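Local coordinates for protein beta-galactosidase (Marinomonas sp. ef1, PDB 6Y2K) that hydrolyses beta-D-galactosides at the terminal galactose as a cold-active GH42 beta-galactosidase that assembles into a hexamer, at residues 483-488 with 516-521; 488-493 with 593-598; 587-592 with 603-608. All coordinates share one frame; numbering follows the deposited sequence. Where two conformers were deposited one is given.

Interaction 1 of 3, residues 483-488 with 516-521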
loop_
_atom_site.group_PDB
_atom_site.type_symbol
_atom_site.label_atom_id
_atom_site.label_comp_id
_atom_site.label_asym_id
_atom_site.label_seq_id
_atom_site.Cartn_x
_atom_site.Cartn_y
_atom_site.Cartn_z
ATOM N N ARG A 483 23.695 -1.163 48.076
ATOM C CA ARG A 483 22.955 0.090 47.905
ATOM C C ARG A 483 21.497 -0.154 47.483
ATOM O O ARG A 483 20.596 0.519 47.973
ATOM C CB ARG A 483 23.653 1.026 46.910
ATOM C CG ARG A 483 24.946 1.648 47.440
ATOM C CD ARG A 483 25.472 2.752 46.528
ATOM N NE ARG A 483 25.952 2.223 45.248
ATOM C CZ ARG A 483 27.138 1.645 45.036
ATOM N NH1 ARG A 483 27.453 1.205 43.817
ATOM N NH2 ARG A 483 28.023 1.488 46.026
ATOM N N LEU A 484 21.267 -1.127 46.599
ATOM C CA LEU A 484 19.900 -1.490 46.200
ATOM C C LEU A 484 19.109 -2.087 47.357
ATOM O O LEU A 484 17.936 -1.750 47.529
ATOM C CB LEU A 484 19.888 -2.448 45.004
ATOM C CG LEU A 484 20.456 -1.896 43.685
ATOM C CD1 LEU A 484 20.457 -2.989 42.626
ATOM C CD2 LEU A 484 19.683 -0.683 43.202
ATOM N N ASN A 485 19.755 -2.939 48.156
ATOM C CA ASN A 485 19.101 -3.559 49.324
ATOM C C ASN A 485 18.584 -2.531 50.340
ATOM O O ASN A 485 17.521 -2.725 50.923
ATOM C CB ASN A 485 20.051 -4.547 50.027
ATOM C CG ASN A 485 20.303 -5.812 49.215
ATOM O OD1 ASN A 485 19.502 -6.197 48.355
ATOM N ND2 ASN A 485 21.426 -6.471 49.492
ATOM N N SER A 486 19.321 -1.439 50.533
ATOM C CA SER A 486 18.931 -0.407 51.499
ATOM C C SER A 486 18.141 0.763 50.888
ATOM O O SER A 486 17.598 1.579 51.630
ATOM C CB SER A 486 20.171 0.118 52.225
ATOM O OG SER A 486 21.030 0.795 51.326
ATOM N N TYR A 487 18.070 0.843 49.554
ATOM C CA TYR A 487 17.362 1.930 48.870
ATOM C C TYR A 487 15.897 1.949 49.297
ATOM O O TYR A 487 15.241 0.902 49.335
ATOM C CB TYR A 487 17.500 1.778 47.341
ATOM C CG TYR A 487 16.728 2.774 46.506
ATOM C CD1 TYR A 487 16.992 4.139 46.578
ATOM C CD2 TYR A 487 15.740 2.342 45.617
ATOM C CE1 TYR A 487 16.284 5.046 45.801
ATOM C CE2 TYR A 487 15.030 3.236 44.835
ATOM C CZ TYR A 487 15.301 4.582 44.929
ATOM O OH TYR A 487 14.586 5.448 44.156
ATOM N N GLN A 488 15.413 3.139 49.656
ATOM C CA GLN A 488 14.061 3.326 50.200
ATOM C C GLN A 488 13.023 3.793 49.166
ATOM O O GLN A 488 11.831 3.810 49.470
ATOM C CB GLN A 488 14.101 4.322 51.374
ATOM C CG GLN A 488 14.897 3.831 52.585
ATOM C CD GLN A 488 14.377 2.511 53.137
ATOM O OE1 GLN A 488 13.295 2.453 53.738
ATOM N NE2 GLN A 488 15.151 1.449 52.961
ATOM N N ALA A 516 18.524 -11.331 42.621
ATOM C CA ALA A 516 17.541 -12.359 42.973
ATOM C C ALA A 516 17.132 -12.390 44.451
ATOM O O ALA A 516 16.009 -12.778 44.755
ATOM C CB ALA A 516 18.022 -13.742 42.542
ATOM N N SER A 517 18.020 -12.003 45.362
ATOM C CA SER A 517 17.651 -11.893 46.782
ATOM C C SER A 517 16.604 -10.795 47.011
ATOM O O SER A 517 15.728 -10.955 47.848
ATOM C CB SER A 517 18.886 -11.663 47.671
ATOM O OG SER A 517 19.564 -10.464 47.323
ATOM N N LEU A 518 16.684 -9.707 46.246
ATOM C CA LEU A 518 15.723 -8.593 46.330
ATOM C C LEU A 518 14.442 -8.873 45.525
ATOM O O LEU A 518 13.332 -8.510 45.934
ATOM C CB LEU A 518 16.367 -7.310 45.779
ATOM C CG LEU A 518 16.409 -6.016 46.597
ATOM C CD1 LEU A 518 16.546 -4.834 45.647
ATOM C CD2 LEU A 518 15.234 -5.825 47.550
ATOM N N LEU A 519 14.624 -9.467 44.345
ATOM C CA LEU A 519 13.545 -9.737 43.404
ATOM C C LEU A 519 13.615 -11.209 43.015
ATOM O O LEU A 519 14.303 -11.561 42.057
ATOM C CB LEU A 519 13.694 -8.827 42.179
ATOM C CG LEU A 519 13.103 -7.430 42.373
ATOM C CD1 LEU A 519 13.738 -6.387 41.461
ATOM C CD2 LEU A 519 11.602 -7.487 42.147
ATOM N N PRO A 520 12.944 -12.091 43.790
ATOM C CA PRO A 520 13.104 -13.528 43.537
ATOM C C PRO A 520 12.445 -14.016 42.235
ATOM O O PRO A 520 11.227 -14.196 42.162
ATOM C CB PRO A 520 12.487 -14.186 44.778
ATOM C CG PRO A 520 11.557 -13.163 45.342
ATOM C CD PRO A 520 12.158 -11.828 45.011
ATOM N N LEU A 521 13.283 -14.217 41.223
ATOM C CA LEU A 521 12.866 -14.787 39.946
ATOM C C LEU A 521 14.061 -15.447 39.269
ATOM O O LEU A 521 15.208 -15.204 39.658
ATOM C CB LEU A 521 12.285 -13.686 39.060
ATOM C CG LEU A 521 13.236 -12.538 38.688
ATOM C CD1 LEU A 521 13.697 -12.670 37.244
ATOM C CD2 LEU A 521 12.572 -11.192 38.899
HETATM O O HOH W 1 18.573 -8.627 48.892
#
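N485 has CG beside the backbone N (chi1 -71°), and chi2 (-23°) turns the amide so that OD1 lies over toward L518. L518 has an unusual first torsion, chi1 -126°, away from the staggered positions. With it, the branched end of the leucine reaches the last turn of helix 478-486. The two side chains run alongside each other, pointing opposite ways. OD1 of N485 lies 3.6 Å from CG of L518, a van der Waals contact of a polar oxygen with a branched carbon. CD1 of L518 comes to 3.9 Å from the backbone O of L484. The same methyl is 4.2 Å from CB of L484, the apolar part of the contact. L484 itself is buried and also packs on L468 of strand 467-470 and on L515.

The polar link between the segments runs through one water. It donates to OD1 of N485 at 2.7 Å and lies 2.6 Å from OG of S517. OD1 and OG are 4.4 Å apart, and no direct hydrogen bond joins the segments. Q481, one turn earlier in the helix, also bonds to OD1 through its NE2, so two donors hold this oxygen.

The contact joins the C-terminal end of helix 478-486 to the loop before strand 521-528, within the trimerisation domain. Its chemistry is mixed: leucine packing on the L484 side, and a water bridge on the exposed N485 and S517 side. The attachment of the loop here therefore probably rests on shape and one shared water, not on direct polar bonds.

Interaction 2 of 3, residues 488-493 with 593-598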
loop_
_atom_site.group_PDB
_atom_site.type_symbol
_atom_site.label_atom_id
_atom_site.label_comp_id
_atom_site.label_asym_id
_atom_site.label_seq_id
_atom_site.Cartn_x
_atom_site.Cartn_y
_atom_site.Cartn_z
ATOM N N GLN A 488 15.413 3.139 49.656
ATOM C CA GLN A 488 14.061 3.326 50.200
ATOM C C GLN A 488 13.023 3.793 49.166
ATOM O O GLN A 488 11.831 3.810 49.470
ATOM C CB GLN A 488 14.101 4.322 51.374
ATOM C CG GLN A 488 14.897 3.831 52.585
ATOM C CD GLN A 488 14.377 2.511 53.137
ATOM O OE1 GLN A 488 13.295 2.453 53.738
ATOM N NE2 GLN A 488 15.151 1.449 52.961
ATOM N N GLY A 489 13.462 4.171 47.963
ATOM C CA GLY A 489 12.535 4.571 46.896
ATOM C C GLY A 489 11.985 3.373 46.129
ATOM O O GLY A 489 12.039 2.231 46.610
ATOM N N VAL A 490 11.466 3.642 44.929
ATOM C CA VAL A 490 10.877 2.618 44.070
ATOM C C VAL A 490 11.894 2.183 43.009
ATOM O O VAL A 490 12.468 3.018 42.334
ATOM C CB VAL A 490 9.583 3.137 43.401
ATOM C CG1 VAL A 490 8.999 2.094 42.453
ATOM C CG2 VAL A 490 8.557 3.518 44.465
ATOM N N LEU A 491 12.103 0.875 42.873
ATOM C CA LEU A 491 13.073 0.311 41.922
ATOM C C LEU A 491 12.393 -0.421 40.772
ATOM O O LEU A 491 11.553 -1.295 41.010
ATOM C CB LEU A 491 13.999 -0.684 42.636
ATOM C CG LEU A 491 14.983 -1.476 41.762
ATOM C CD1 LEU A 491 16.014 -0.553 41.123
ATOM C CD2 LEU A 491 15.660 -2.585 42.563
ATOM N N LEU A 492 12.797 -0.084 39.543
ATOM C CA LEU A 492 12.518 -0.902 38.354
ATOM C C LEU A 492 13.840 -1.374 37.738
ATOM O O LEU A 492 14.635 -0.561 37.249
ATOM C CB LEU A 492 11.710 -0.106 37.320
ATOM C CG LEU A 492 11.430 -0.819 35.981
ATOM C CD1 LEU A 492 10.650 -2.102 36.218
ATOM C CD2 LEU A 492 10.697 0.083 34.997
ATOM N N ALA A 493 14.072 -2.681 37.774
ATOM C CA ALA A 493 15.206 -3.296 37.098
ATOM C C ALA A 493 14.737 -3.840 35.754
ATOM O O ALA A 493 13.755 -4.574 35.683
ATOM C CB ALA A 493 15.793 -4.411 37.942
ATOM N N ALA A 593 4.088 5.444 34.723
ATOM C CA ALA A 593 3.015 6.173 35.393
ATOM C C ALA A 593 2.592 5.482 36.702
ATOM O O ALA A 593 2.439 6.146 37.730
ATOM C CB ALA A 593 1.818 6.355 34.466
ATOM N N LYS A 594 2.441 4.162 36.666
ATOM C CA LYS A 594 2.132 3.388 37.877
ATOM C C LYS A 594 3.246 3.477 38.909
ATOM O O LYS A 594 2.991 3.690 40.097
ATOM C CB LYS A 594 1.865 1.915 37.546
ATOM C CG LYS A 594 0.509 1.655 36.910
ATOM C CD LYS A 594 -0.603 1.717 37.949
ATOM C CE LYS A 594 -1.964 1.456 37.330
ATOM N NZ LYS A 594 -3.004 1.500 38.382
ATOM N N LEU A 595 4.479 3.305 38.450
ATOM C CA LEU A 595 5.644 3.325 39.336
ATOM C C LEU A 595 5.855 4.710 39.946
ATOM O O LEU A 595 6.185 4.822 41.131
ATOM C CB LEU A 595 6.896 2.854 38.586
ATOM C CG LEU A 595 6.883 1.355 38.256
ATOM C CD1 LEU A 595 7.865 1.002 37.145
ATOM C CD2 LEU A 595 7.161 0.511 39.492
ATOM N N SER A 596 5.646 5.750 39.137
ATOM C CA SER A 596 5.696 7.133 39.607
ATOM C C SER A 596 4.666 7.395 40.708
ATOM O O SER A 596 4.983 8.068 41.696
ATOM C CB SER A 596 5.482 8.115 38.449
ATOM O OG SER A 596 6.559 8.052 37.532
ATOM N N GLU A 597 3.453 6.861 40.536
ATOM C CA GLU A 597 2.400 6.990 41.541
ATOM C C GLU A 597 2.828 6.336 42.851
ATOM O O GLU A 597 2.640 6.913 43.918
ATOM C CB GLU A 597 1.091 6.377 41.037
ATOM C CG GLU A 597 -0.089 6.491 41.994
ATOM C CD GLU A 597 -1.389 6.069 41.346
ATOM O OE1 GLU A 597 -1.533 4.870 41.009
ATOM O OE2 GLU A 597 -2.267 6.941 41.172
ATOM N N VAL A 598 3.421 5.140 42.772
ATOM C CA VAL A 598 3.920 4.468 43.991
ATOM C C VAL A 598 4.979 5.346 44.679
ATOM O O VAL A 598 5.005 5.449 45.908
ATOM C CB VAL A 598 4.496 3.061 43.725
ATOM C CG1 VAL A 598 5.054 2.454 45.014
ATOM C CG2 VAL A 598 3.432 2.125 43.161
#
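Strand 490-493 belongs to the parallel part of the mixed sheet in the trimerisation domain, and helix 585-598 packs over one face of it. V490 and L492 point toward the helix, while L491 between them points away. L595 meets both. Its CD2 is 3.8 Å from CG1 of V490, and its CD1 is 3.7 Å from CD2 of L492. The two methyls of L595 thus divide the work, one for each strand residue. CD1 also comes to 4.0 Å from CB of L492, so it lies against the base of that side chain as well as its end. The L492 and L595 side chains lie nearly perpendicular.

V490 is shared in the same way. Its CG1 stands anti to the backbone N (chi1 177°) and serves L595, which leaves CG2 to meet V598 one turn further along the helix. CG2 of V490 is 3.7 Å from CG1 of V598, and these side chains also meet roughly at right angles.

This is the helix-on-sheet packing of an alpha/beta layer. Segment 593-598 runs at 153° to strand 490-493, nearly antiparallel, and the axes of these two segments approach to 8.9 Å. Strands 467-470 and 576-579 flank 490-493 in the sheet. They widen the apolar floor, with L467 and Y577 both touching L595.

No hydrogen bond crosses between the segments, and the contact is made by aliphatic carbons. V598 lies at its exposed end. On the helix, K594 faces a second subunit.

Interaction 3 of 3, residues 587-592 with 603-608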
loop_
_atom_site.group_PDB
_atom_site.type_symbol
_atom_site.label_atom_id
_atom_site.label_comp_id
_atom_site.label_asym_id
_atom_site.label_seq_id
_atom_site.Cartn_x
_atom_site.Cartn_y
_atom_site.Cartn_z
ATOM N N LEU A 587 3.411 0.773 26.700
ATOM C CA LEU A 587 3.541 0.026 27.940
ATOM C C LEU A 587 4.615 0.614 28.857
ATOM O O LEU A 587 4.462 0.581 30.071
ATOM C CB LEU A 587 3.828 -1.445 27.642
ATOM C CG LEU A 587 2.660 -2.225 27.031
ATOM C CD1 LEU A 587 3.127 -3.567 26.518
ATOM C CD2 LEU A 587 1.545 -2.416 28.048
ATOM N N LEU A 588 5.693 1.152 28.284
ATOM C CA LEU A 588 6.703 1.870 29.074
ATOM C C LEU A 588 6.062 3.025 29.838
ATOM O O LEU A 588 6.287 3.175 31.043
ATOM C CB LEU A 588 7.847 2.390 28.197
ATOM C CG LEU A 588 8.910 1.379 27.751
ATOM C CD1 LEU A 588 9.832 2.016 26.717
ATOM C CD2 LEU A 588 9.730 0.829 28.908
ATOM N N LYS A 589 5.252 3.823 29.144
ATOM C CA LYS A 589 4.550 4.934 29.787
ATOM C C LYS A 589 3.529 4.466 30.826
ATOM O O LYS A 589 3.485 5.023 31.931
ATOM C CB LYS A 589 3.920 5.857 28.753
ATOM C CG LYS A 589 4.956 6.714 28.041
ATOM C CD LYS A 589 4.332 7.695 27.067
ATOM C CE LYS A 589 3.641 6.972 25.925
ATOM N NZ LYS A 589 3.652 7.773 24.676
ATOM N N ALA A 590 2.743 3.436 30.495
ATOM C CA ALA A 590 1.782 2.869 31.454
ATOM C C ALA A 590 2.485 2.441 32.745
ATOM O O ALA A 590 2.027 2.775 33.844
ATOM C CB ALA A 590 1.018 1.695 30.855
ATOM N N SER A 591 3.601 1.726 32.591
ATOM C CA SER A 591 4.361 1.181 33.722
ATOM C C SER A 591 5.023 2.300 34.534
ATOM O O SER A 591 4.956 2.294 35.762
ATOM C CB SER A 591 5.409 0.161 33.237
ATOM O OG SER A 591 4.815 -0.895 32.480
ATOM N N LEU A 592 5.640 3.267 33.848
ATOM C CA LEU A 592 6.294 4.393 34.526
ATOM C C LEU A 592 5.299 5.294 35.268
ATOM O O LEU A 592 5.627 5.818 36.337
ATOM C CB LEU A 592 7.163 5.201 33.550
ATOM C CG LEU A 592 8.423 4.444 33.091
ATOM C CD1 LEU A 592 9.025 5.064 31.841
ATOM C CD2 LEU A 592 9.467 4.355 34.196
ATOM N N THR A 603 2.604 12.556 37.002
ATOM C CA THR A 603 2.887 12.418 35.581
ATOM C C THR A 603 1.781 13.080 34.763
ATOM O O THR A 603 0.666 13.309 35.253
ATOM C CB THR A 603 3.033 10.935 35.166
ATOM O OG1 THR A 603 1.835 10.204 35.471
ATOM C CG2 THR A 603 4.216 10.294 35.870
ATOM N N TYR A 604 2.118 13.382 33.513
ATOM C CA TYR A 604 1.231 14.069 32.584
ATOM C C TYR A 604 1.636 13.643 31.176
ATOM O O TYR A 604 2.790 13.821 30.807
ATOM C CB TYR A 604 1.380 15.594 32.742
ATOM C CG TYR A 604 0.348 16.408 31.980
ATOM C CD1 TYR A 604 0.441 16.584 30.596
ATOM C CD2 TYR A 604 -0.729 17.011 32.646
ATOM C CE1 TYR A 604 -0.504 17.329 29.902
ATOM C CE2 TYR A 604 -1.677 17.752 31.960
ATOM C CZ TYR A 604 -1.565 17.911 30.591
ATOM O OH TYR A 604 -2.508 18.644 29.906
ATOM N N TYR A 605 0.701 13.084 30.404
ATOM C CA TYR A 605 0.960 12.730 29.014
ATOM C C TYR A 605 0.957 14.018 28.202
ATOM O O TYR A 605 -0.108 14.525 27.827
ATOM C CB TYR A 605 -0.090 11.752 28.467
ATOM C CG TYR A 605 0.079 10.307 28.901
ATOM C CD1 TYR A 605 -0.212 9.906 30.209
ATOM C CD2 TYR A 605 0.495 9.330 27.996
ATOM C CE1 TYR A 605 -0.079 8.574 30.608
ATOM C CE2 TYR A 605 0.638 7.995 28.385
ATOM C CZ TYR A 605 0.355 7.622 29.690
ATOM O OH TYR A 605 0.492 6.296 30.073
ATOM N N LEU A 606 2.147 14.562 27.958
ATOM C CA LEU A 606 2.285 15.815 27.218
ATOM C C LEU A 606 1.858 15.642 25.764
ATOM O O LEU A 606 1.893 14.520 25.244
ATOM C CB LEU A 606 3.738 16.319 27.256
ATOM C CG LEU A 606 4.276 16.787 28.618
ATOM C CD1 LEU A 606 5.794 16.909 28.562
ATOM C CD2 LEU A 606 3.659 18.110 29.029
ATOM N N PRO A 607 1.468 16.753 25.095
ATOM C CA PRO A 607 1.211 16.703 23.650
ATOM C C PRO A 607 2.444 16.246 22.870
ATOM O O PRO A 607 3.570 16.364 23.375
ATOM C CB PRO A 607 0.856 18.155 23.295
ATOM C CG PRO A 607 0.471 18.810 24.581
ATOM C CD PRO A 607 1.232 18.102 25.653
ATOM N N LYS A 608 2.227 15.724 21.663
ATOM C CA LYS A 608 3.313 15.237 20.824
ATOM C C LYS A 608 4.305 16.350 20.521
ATOM O O LYS A 608 3.907 17.447 20.115
ATOM C CB LYS A 608 2.796 14.690 19.492
ATOM C CG LYS A 608 2.039 13.376 19.587
ATOM C CD LYS A 608 1.804 12.798 18.190
ATOM C CE LYS A 608 0.885 11.584 18.232
ATOM N NZ LYS A 608 1.557 10.359 18.766
#
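The ring of Y605 overlaps the side chain of K589, reaching helix 585-598 with its hydroxyl end. The two side chains cross at a slant. CE2 of the ring is 3.9 Å from CD of K589, and CB of the lysine lies 3.7 Å from OH of Y605. The hydroxyl is also 3.6 Å from the backbone C of K589 and 3.7 Å from N of A590. It therefore rests against the helix backbone, with no hydrogen bond between the segments.

In the lysine, chi1 and chi2 set CD near CE2 of the ring, and the bend at chi3 (-65°) turns CE to stay beside it. Its NZ is held by OD1 of N585 and by a salt bridge to E448, at the end of helix 435-448. The aliphatic part faces the tyrosine while the ammonium group is bound by N585 and paired with E448.

The contact joins helix 585-598 to the loop that leads on to strand 610-615, the first strand of the C-terminal antiparallel sheet. The chain turns back after the helix, and Y605 reaches across to an earlier turn of it. L449 touches both K589 and Y605. An alanine at Y605 would remove the ring, and would probably leave CB, CD and CE of K589 without their ring partner and open a gap beside the helix at A590. The loop also faces a second subunit, where Y605 makes backbone hydrogen bonds and packs on G542 of that subunit.

Within the helix, OG of S591 donates to O of L587 at 2.8 Å.

Interactions 1 and 2 lie on opposite faces of strand 490-493, with centres 13 Å apart. They share Q488, and L491 joins them: its CD2 is 3.9 Å from CD1 of L518, and its CD1 is 4.2 Å from CD2 of L484. Interactions 2 and 3 both use helix 585-598, and their centres are 14 Å apart. They touch where CB of S596 meets CG2 of T603 at 3.6 Å. Both border the second subunit, whereas interaction 1 touches no other chain. Interactions 1 and 3 do not meet; their nearest atoms are about 11 Å apart. In space the contacts lead from a helix end and loop, past strand 490-493, to helix 585-598 and a subunit boundary.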